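Local coordinates for extracellular solute-binding protein, family 1 (Bifidobacterium longum subsp. infantis ATCC 15697, PDB 3QUF) that probably binds a solute outside the cell, likely a sugar or oligosaccharide, and hands it to a membrane transporter for uptake, at residues F141-D146 with D154-T159; D161-M166 with T176-D181. All blocks are in the same frame, centred on the assembly; numbering follows the deposited sequence. Where two conformers were deposited one is given.

Contact 1 of 2, residues F141-D146 with D154-T159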
ATOM      1  N   PHE A 141       2.398   9.995  -8.697  1.00 15.05           N
ATOM      2  CA  PHE A 141       2.614  10.311 -10.093  1.00 15.76           C
ATOM      3  C   PHE A 141       3.992  10.953 -10.276  1.00 17.18           C
ATOM      4  O   PHE A 141       4.357  11.927  -9.581  1.00 18.26           O
ATOM      5  CB  PHE A 141       1.553  11.274 -10.629  1.00 16.12           C
ATOM      6  CG  PHE A 141       0.338  10.630 -11.300  1.00 14.89           C
ATOM      7  CD1 PHE A 141       0.315   9.332 -11.775  1.00 17.23           C
ATOM      8  CD2 PHE A 141      -0.802  11.424 -11.508  1.00 16.61           C
ATOM      9  CE1 PHE A 141      -0.798   8.830 -12.422  1.00 18.43           C
ATOM     10  CE2 PHE A 141      -1.878  10.944 -12.195  1.00 17.16           C
ATOM     11  CZ  PHE A 141      -1.894   9.650 -12.648  1.00 17.36           C
ATOM     12  N   PHE A 142       4.756  10.409 -11.205  1.00 18.23           N
ATOM     13  CA  PHE A 142       6.030  10.957 -11.610  1.00 19.41           C
ATOM     14  C   PHE A 142       5.792  11.578 -12.980  1.00 19.46           C
ATOM     15  O   PHE A 142       5.154  10.952 -13.823  1.00 19.69           O
ATOM     16  CB  PHE A 142       7.079   9.843 -11.657  1.00 20.62           C
ATOM     17  CG  PHE A 142       7.513   9.353 -10.299  1.00 22.18           C
ATOM     18  CD1 PHE A 142       6.599   8.726  -9.413  1.00 24.49           C
ATOM     19  CD2 PHE A 142       8.816   9.550  -9.870  1.00 24.70           C
ATOM     20  CE1 PHE A 142       6.989   8.313  -8.149  1.00 25.45           C
ATOM     21  CE2 PHE A 142       9.226   9.117  -8.617  1.00 25.47           C
ATOM     22  CZ  PHE A 142       8.322   8.501  -7.744  1.00 26.27           C
ATOM     23  N   TYR A 143       6.238  12.816 -13.171  1.00 20.21           N
ATOM     24  CA  TYR A 143       5.976  13.532 -14.434  1.00 21.05           C
ATOM     25  C   TYR A 143       7.197  14.201 -15.048  1.00 22.84           C
ATOM     26  O   TYR A 143       8.142  14.569 -14.350  1.00 22.26           O
ATOM     27  CB  TYR A 143       4.814  14.542 -14.283  1.00 21.54           C
ATOM     28  CG  TYR A 143       5.083  15.677 -13.317  1.00 22.92           C
ATOM     29  CD1 TYR A 143       4.871  15.510 -11.959  1.00 24.94           C
ATOM     30  CD2 TYR A 143       5.544  16.910 -13.775  1.00 27.46           C
ATOM     31  CE1 TYR A 143       5.106  16.542 -11.058  1.00 28.19           C
ATOM     32  CE2 TYR A 143       5.797  17.946 -12.889  1.00 29.60           C
ATOM     33  CZ  TYR A 143       5.572  17.761 -11.544  1.00 30.15           C
ATOM     34  OH  TYR A 143       5.814  18.783 -10.669  1.00 34.07           O
ATOM     35  N   ASN A 144       7.161  14.310 -16.370  1.00 23.40           N
ATOM     36  CA  ASN A 144       8.246  14.890 -17.161  1.00 25.54           C
ATOM     37  C   ASN A 144       7.940  16.390 -17.281  1.00 26.38           C
ATOM     38  O   ASN A 144       7.009  16.803 -17.994  1.00 27.18           O
ATOM     39  CB  ASN A 144       8.296  14.197 -18.524  1.00 25.49           C
ATOM     40  CG  ASN A 144       9.400  14.747 -19.422  1.00 28.04           C
ATOM     41  OD1 ASN A 144       9.789  15.904 -19.287  1.00 31.93           O
ATOM     42  ND2 ASN A 144       9.882  13.926 -20.352  1.00 28.73           N
ATOM     43  N   LYS A 145       8.688  17.197 -16.538  1.00 27.98           N
ATOM     44  CA  LYS A 145       8.428  18.631 -16.477  1.00 30.22           C
ATOM     45  C   LYS A 145       8.466  19.320 -17.850  1.00 31.96           C
ATOM     46  O   LYS A 145       7.712  20.275 -18.095  1.00 32.89           O
ATOM     47  CB  LYS A 145       9.422  19.302 -15.531  1.00 30.74           C
ATOM     48  CG  LYS A 145       9.261  18.895 -14.080  1.00 32.14           C
ATOM     49  CD  LYS A 145      10.279  19.585 -13.204  1.00 35.40           C
ATOM     50  CE  LYS A 145       9.925  19.447 -11.746  1.00 37.40           C
ATOM     51  NZ  LYS A 145      10.792  20.266 -10.844  1.00 40.15           N
ATOM     52  N   ASP A 146       9.313  18.821 -18.746  1.00 33.44           N
ATOM     53  CA  ASP A 146       9.467  19.408 -20.093  1.00 35.58           C
ATOM     54  C   ASP A 146       8.267  19.145 -20.963  1.00 35.29           C
ATOM     55  O   ASP A 146       7.806  20.051 -21.658  1.00 37.34           O
ATOM     56  CB  ASP A 146      10.727  18.873 -20.759  1.00 36.64           C
ATOM     57  CG  ASP A 146      11.984  19.330 -20.039  1.00 40.98           C
ATOM     58  OD1 ASP A 146      11.973  20.470 -19.506  1.00 45.71           O
ATOM     59  OD2 ASP A 146      12.977  18.561 -19.980  1.00 46.25           O
ATOM     60  N   ASP A 154       3.168  24.507 -15.719  1.00 40.36           N
ATOM     61  CA  ASP A 154       4.355  24.648 -14.879  0.50 40.49           C
ATOM     62  C   ASP A 154       4.174  23.915 -13.548  1.00 39.31           C
ATOM     63  O   ASP A 154       5.133  23.767 -12.789  1.00 38.82           O
ATOM     64  CB  ASP A 154       4.675  26.130 -14.617  0.50 41.97           C
ATOM     65  CG  ASP A 154       3.973  26.680 -13.381  0.50 43.22           C
ATOM     66  OD1 ASP A 154       2.751  26.950 -13.449  0.50 45.80           O
ATOM     67  OD2 ASP A 154       4.659  26.847 -12.343  0.50 45.58           O
ATOM     68  N   LYS A 155       2.933  23.472 -13.274  1.00 37.60           N
ATOM     69  CA  LYS A 155       2.568  22.756 -12.056  1.00 36.02           C
ATOM     70  C   LYS A 155       1.663  21.579 -12.430  1.00 33.04           C
ATOM     71  O   LYS A 155       0.964  21.605 -13.453  1.00 32.03           O
ATOM     72  CB  LYS A 155       1.793  23.671 -11.110  1.00 37.65           C
ATOM     73  CG  LYS A 155       2.651  24.715 -10.372  1.00 42.55           C
ATOM     74  CD  LYS A 155       1.779  25.814  -9.730  1.00 47.62           C
ATOM     75  CE  LYS A 155       0.987  25.311  -8.501  1.00 49.84           C
ATOM     76  NZ  LYS A 155       1.868  24.936  -7.346  1.00 51.47           N
ATOM     77  N   PHE A 156       1.658  20.554 -11.591  1.00 29.55           N
ATOM     78  CA  PHE A 156       0.856  19.385 -11.885  1.00 26.70           C
ATOM     79  C   PHE A 156      -0.607  19.647 -11.566  1.00 25.79           C
ATOM     80  O   PHE A 156      -0.901  20.241 -10.533  1.00 25.70           O
ATOM     81  CB  PHE A 156       1.355  18.168 -11.113  1.00 26.33           C
ATOM     82  CG  PHE A 156       0.932  16.887 -11.738  1.00 24.51           C
ATOM     83  CD1 PHE A 156       1.626  16.373 -12.812  1.00 24.78           C
ATOM     84  CD2 PHE A 156      -0.213  16.235 -11.314  1.00 23.71           C
ATOM     85  CE1 PHE A 156       1.212  15.215 -13.436  1.00 24.38           C
ATOM     86  CE2 PHE A 156      -0.640  15.092 -11.939  1.00 24.04           C
ATOM     87  CZ  PHE A 156       0.080  14.568 -13.008  1.00 25.59           C
ATOM     88  N   PRO A 157      -1.518  19.168 -12.428  1.00 25.21           N
ATOM     89  CA  PRO A 157      -2.949  19.284 -12.172  1.00 25.47           C
ATOM     90  C   PRO A 157      -3.395  18.823 -10.791  1.00 24.36           C
ATOM     91  O   PRO A 157      -3.000  17.734 -10.331  1.00 24.04           O
ATOM     92  CB  PRO A 157      -3.565  18.396 -13.256  1.00 25.99           C
ATOM     93  CG  PRO A 157      -2.694  18.542 -14.377  1.00 27.76           C
ATOM     94  CD  PRO A 157      -1.280  18.609 -13.769  1.00 25.47           C
ATOM     95  N   LYS A 158      -4.241  19.633 -10.167  1.00 23.89           N
ATOM     96  CA  LYS A 158      -4.773  19.351  -8.859  1.00 23.59           C
ATOM     97  C   LYS A 158      -6.007  18.446  -8.886  1.00 22.00           C
ATOM     98  O   LYS A 158      -6.209  17.709  -7.944  1.00 20.31           O
ATOM     99  CB  LYS A 158      -5.072  20.653  -8.129  1.00 24.89           C
ATOM    100  CG  LYS A 158      -3.790  21.330  -7.681  1.00 30.61           C
ATOM    101  CD  LYS A 158      -4.092  22.601  -6.879  1.00 36.87           C
ATOM    102  CE  LYS A 158      -2.794  23.272  -6.402  1.00 40.64           C
ATOM    103  NZ  LYS A 158      -1.779  22.268  -5.955  1.00 43.22           N
ATOM    104  N   THR A 159      -6.817  18.508  -9.952  1.00 20.91           N
ATOM    105  CA  THR A 159      -8.023  17.707 -10.033  1.00 21.02           C
ATOM    106  C   THR A 159      -7.999  16.814 -11.243  1.00 19.98           C
ATOM    107  O   THR A 159      -7.318  17.081 -12.214  1.00 20.52           O
ATOM    108  CB  THR A 159      -9.270  18.599 -10.110  1.00 22.64           C
ATOM    109  OG1 THR A 159      -9.253  19.313 -11.358  1.00 24.27           O
ATOM    110  CG2 THR A 159      -9.290  19.584  -8.932  1.00 23.55           C
TER
HETATM  111  O   HOH W   1       6.527  21.136 -12.150  1.00 45.80           O

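Contact 2 of 2, residues D161-M166 with T176-D181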
ATOM      1  N   ASP A 161     -10.293  16.372 -13.537  1.00 24.02           N
ATOM      2  CA  ASP A 161     -10.767  17.058 -14.737  0.50 25.89           C
ATOM      3  C   ASP A 161      -9.602  17.840 -15.373  1.00 26.00           C
ATOM      4  O   ASP A 161      -9.425  17.824 -16.595  1.00 26.68           O
ATOM      5  CB  ASP A 161     -11.956  17.976 -14.398  0.50 27.15           C
ATOM      6  CG  ASP A 161     -13.155  17.206 -13.861  0.50 29.31           C
ATOM      7  OD1 ASP A 161     -13.070  15.969 -13.733  0.50 33.42           O
ATOM      8  OD2 ASP A 161     -14.196  17.834 -13.567  0.50 36.39           O
ATOM      9  N   GLU A 162      -8.788  18.493 -14.548  1.00 25.83           N
ATOM     10  CA  GLU A 162      -7.598  19.213 -15.046  1.00 26.48           C
ATOM     11  C   GLU A 162      -6.546  18.251 -15.626  1.00 25.91           C
ATOM     12  O   GLU A 162      -5.829  18.555 -16.599  1.00 26.48           O
ATOM     13  CB  GLU A 162      -6.983  20.068 -13.923  1.00 27.87           C
ATOM     14  CG  GLU A 162      -7.875  21.210 -13.417  1.00 31.94           C
ATOM     15  CD  GLU A 162      -7.545  21.684 -11.980  1.00 39.37           C
ATOM     16  OE1 GLU A 162      -6.794  21.004 -11.253  1.00 41.42           O
ATOM     17  OE2 GLU A 162      -8.035  22.768 -11.580  1.00 46.39           O
ATOM     18  N   PHE A 163      -6.432  17.083 -15.017  1.00 23.70           N
ATOM     19  CA  PHE A 163      -5.560  16.042 -15.540  1.00 23.35           C
ATOM     20  C   PHE A 163      -5.992  15.567 -16.927  1.00 23.48           C
ATOM     21  O   PHE A 163      -5.144  15.313 -17.803  1.00 23.24           O
ATOM     22  CB  PHE A 163      -5.528  14.866 -14.551  1.00 21.67           C
ATOM     23  CG  PHE A 163      -4.779  13.648 -15.036  1.00 21.65           C
ATOM     24  CD1 PHE A 163      -3.402  13.623 -15.042  1.00 23.76           C
ATOM     25  CD2 PHE A 163      -5.461  12.495 -15.388  1.00 22.84           C
ATOM     26  CE1 PHE A 163      -2.710  12.473 -15.455  1.00 22.96           C
ATOM     27  CE2 PHE A 163      -4.783  11.357 -15.784  1.00 24.39           C
ATOM     28  CZ  PHE A 163      -3.400  11.361 -15.816  1.00 25.24           C
ATOM     29  N   ILE A 164      -7.298  15.439 -17.137  1.00 23.50           N
ATOM     30  CA  ILE A 164      -7.813  15.019 -18.437  1.00 24.76           C
ATOM     31  C   ILE A 164      -7.487  16.123 -19.458  1.00 26.43           C
ATOM     32  O   ILE A 164      -6.995  15.837 -20.563  1.00 27.88           O
ATOM     33  CB  ILE A 164      -9.324  14.714 -18.400  1.00 24.68           C
ATOM     34  CG1 ILE A 164      -9.586  13.421 -17.616  1.00 23.35           C
ATOM     35  CG2 ILE A 164      -9.893  14.564 -19.819  1.00 27.27           C
ATOM     36  CD1 ILE A 164     -11.062  13.127 -17.339  1.00 25.63           C
ATOM     37  N   GLU A 165      -7.727  17.374 -19.079  1.00 27.12           N
ATOM     38  CA  GLU A 165      -7.449  18.507 -19.983  1.00 28.97           C
ATOM     39  C   GLU A 165      -5.949  18.578 -20.315  1.00 29.61           C
ATOM     40  O   GLU A 165      -5.589  18.797 -21.469  1.00 30.50           O
ATOM     41  CB  GLU A 165      -7.907  19.827 -19.372  1.00 30.19           C
ATOM     42  CG  GLU A 165      -9.427  20.010 -19.320  1.00 33.99           C
ATOM     43  CD  GLU A 165     -10.136  19.890 -20.693  1.00 40.23           C
ATOM     44  OE1 GLU A 165      -9.741  20.602 -21.649  1.00 44.20           O
ATOM     45  OE2 GLU A 165     -11.093  19.079 -20.807  1.00 44.18           O
HETATM   46  N   MSE A 166      -5.088  18.343 -19.322  1.00 28.15           N
HETATM   47  CA  MSE A 166      -3.640  18.331 -19.549  0.50 28.97           C
HETATM   48  C   MSE A 166      -3.239  17.203 -20.490  1.00 28.70           C
HETATM   49  O   MSE A 166      -2.406  17.406 -21.382  1.00 30.37           O
HETATM   50  CB  MSE A 166      -2.888  18.177 -18.229  0.50 28.52           C
HETATM   51  CG  MSE A 166      -1.367  18.285 -18.331  0.50 30.77           C
HETATM   52 SE   MSE A 166      -0.479  17.486 -16.805  0.50 36.00          SE
HETATM   53  CE  MSE A 166      -1.220  15.674 -16.955  0.50 31.36           C
ATOM     54  N   THR A 176       2.846  11.117 -25.493  1.00 37.57           N
ATOM     55  CA  THR A 176       1.845  10.292 -24.828  1.00 35.35           C
ATOM     56  C   THR A 176       1.694  10.835 -23.416  1.00 32.71           C
ATOM     57  O   THR A 176       2.686  10.970 -22.714  1.00 30.10           O
ATOM     58  CB  THR A 176       2.322   8.843 -24.812  1.00 35.73           C
ATOM     59  OG1 THR A 176       2.491   8.407 -26.179  1.00 39.15           O
ATOM     60  CG2 THR A 176       1.348   7.949 -24.103  1.00 35.00           C
ATOM     61  N   ALA A 177       0.456  11.157 -23.019  1.00 30.16           N
ATOM     62  CA  ALA A 177       0.235  11.808 -21.734  1.00 28.29           C
ATOM     63  C   ALA A 177       0.510  10.863 -20.580  1.00 26.45           C
ATOM     64  O   ALA A 177       1.186  11.233 -19.618  1.00 26.52           O
ATOM     65  CB  ALA A 177      -1.201  12.363 -21.644  1.00 27.72           C
ATOM     66  N   PHE A 178      -0.029   9.650 -20.667  1.00 25.89           N
ATOM     67  CA  PHE A 178      -0.062   8.741 -19.532  1.00 24.92           C
ATOM     68  C   PHE A 178      -0.161   7.297 -20.000  1.00 25.83           C
ATOM     69  O   PHE A 178      -0.895   6.967 -20.951  1.00 25.68           O
ATOM     70  CB  PHE A 178      -1.269   9.098 -18.656  1.00 23.71           C
ATOM     71  CG  PHE A 178      -1.451   8.195 -17.477  1.00 21.75           C
ATOM     72  CD1 PHE A 178      -0.412   8.009 -16.571  1.00 22.85           C
ATOM     73  CD2 PHE A 178      -2.659   7.542 -17.244  1.00 24.30           C
ATOM     74  CE1 PHE A 178      -0.579   7.176 -15.464  1.00 22.20           C
ATOM     75  CE2 PHE A 178      -2.838   6.723 -16.150  1.00 24.34           C
ATOM     76  CZ  PHE A 178      -1.792   6.535 -15.251  1.00 22.36           C
ATOM     77  N   LEU A 179       0.622   6.444 -19.348  1.00 25.34           N
ATOM     78  CA  LEU A 179       0.497   5.026 -19.506  1.00 26.29           C
ATOM     79  C   LEU A 179       0.512   4.418 -18.126  1.00 25.78           C
ATOM     80  O   LEU A 179       1.135   4.968 -17.192  1.00 24.53           O
ATOM     81  CB  LEU A 179       1.661   4.457 -20.307  1.00 27.52           C
ATOM     82  CG  LEU A 179       1.802   4.840 -21.751  1.00 28.64           C
ATOM     83  CD1 LEU A 179       3.090   4.177 -22.244  1.00 30.97           C
ATOM     84  CD2 LEU A 179       0.588   4.401 -22.580  1.00 29.11           C
ATOM     85  N   GLU A 180      -0.148   3.279 -17.991  1.00 26.40           N
ATOM     86  CA  GLU A 180      -0.181   2.582 -16.714  1.00 28.20           C
ATOM     87  C   GLU A 180      -0.182   1.075 -16.862  1.00 28.74           C
ATOM     88  O   GLU A 180      -0.686   0.553 -17.836  1.00 28.37           O
ATOM     89  CB  GLU A 180      -1.399   3.021 -15.956  1.00 27.57           C
ATOM     90  CG  GLU A 180      -1.402   2.624 -14.501  1.00 29.80           C
ATOM     91  CD  GLU A 180      -2.439   3.410 -13.687  1.00 29.16           C
ATOM     92  OE1 GLU A 180      -3.462   3.839 -14.261  1.00 32.19           O
ATOM     93  OE2 GLU A 180      -2.213   3.571 -12.495  1.00 30.11           O
ATOM     94  N   ASP A 181       0.449   0.415 -15.913  1.00 30.91           N
ATOM     95  CA  ASP A 181       0.443  -1.041 -15.828  1.00 33.73           C
ATOM     96  C   ASP A 181      -0.918  -1.492 -15.234  1.00 33.67           C
ATOM     97  O   ASP A 181      -1.147  -1.284 -14.075  1.00 33.52           O
ATOM     98  CB  ASP A 181       1.602  -1.487 -14.936  1.00 34.51           C
ATOM     99  CG  ASP A 181       1.642  -2.990 -14.703  1.00 38.47           C
ATOM    100  OD1 ASP A 181       1.228  -3.774 -15.609  1.00 42.71           O
ATOM    101  OD2 ASP A 181       2.102  -3.386 -13.601  1.00 41.24           O
TER

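Contact 1 of 2, residues F141-D146 with D154-T159
F156 meets both F141 and Y143, and the three rings form an aromatic cluster between strand 135-144 and the loop that leads into helix 160-172. The backbones stay well apart, with the nearest CA atoms, those of Y143 and F156, 8.2 Å from each other, so side chains do the bridging. Of the two aromatic pairs, Y143 with F156 is the closer. CD1 of F156 lies over one face of the tyrosine ring, displaced toward its rim and 3.5 Å from Y143 CD1, while the planes are inclined at 40°, an oblique meeting that is neither a parallel stack nor a T. With CG of Y143 held between its backbone N and carbonyl carbon (chi1 64°), the ring lies alongside that of F156, the two side chains running in opposite directions. F141 meets the far end of F156 rim to rim: its CD2 is 3.6 Å from F156 CZ, and the centroids are 5.8 Å apart. P157 CD lies over one face of the F156 ring, offset toward its rim, and V261, A282 and F163 add further apolar contacts.

Polar linkage comes through water. One molecule sits in the plane of the Y143 ring, 2.9 Å from Y143 OH, and donates to D154 O at 3.0 Å, tying the phenol to the loop backbone. At the start of helix 145-150, N144 OD1 caps the helix through I147 N and a weak bond from D146 N.

A serine in place of F156 would probably open a gap between strand and loop, leaving one face of Y143 and the rim of F141 without their shared aromatic partner. Because the rings meet by apolar packing alone, their fit depends on ring shape, and the polar link is left to water at the tyrosine hydroxyl.

Contact 2 of 2, residues D161-M166 with T176-D181
The CZ edge of the F163 ring lies over one face of F178 in a T-shaped (edge-to-face) aromatic pair that joins helix 160-172 to strand 176-178. CZ of F163 is the atom that makes the approach, lying 4.1 Å from F178 CG and equally near F178 CD2. Centroids 5.8 Å apart and planes at 75° support this assignment, with F163 supplying the edge and F178 the face.

Both CG atoms are anti to their backbone N (chi1 174° in F163, 178° in F178); in F163 this brings the far CZ corner of the ring over F178, whose side chain crosses it at about a right angle. F141 meets both rings, W160 meets F163, and V261 packs on F178 as well as on M166, a selenomethionine.

Farther out, the helix and strand make polar bonds of their own. E165 N bonds to D161 O and M166 N to E162 O in the helix, D161 OD1 forms a salt bridge with R228, and A177 N bonds to N171 OD1. T176 joins strand 259-264 through a backbone bond to G260. The contact itself is buried and wholly apolar, so packing and the weak electrostatics of ring hydrogens against a pi face link helix to strand.

In the fold
Both segments of contact 1 precede both of contact 2 in the chain, and the two contacts lie about 10 Å apart, centre to centre. Strands 135-144 and 176-178 both pair with strand 259-264, in antiparallel and parallel fashion respectively, so the two contacts reach one mixed sheet. They also touch directly: F141 CE1 is 3.5 Å from F178 CE1, and F141 CE2 is 3.7 Å from F163 CE1. The aromatic packing is therefore continuous from the 154-159 loop through strand 135-144 to helix 160-172 and strand 176-178, joining successive elements to the sheet in this part of the solute-binding fold.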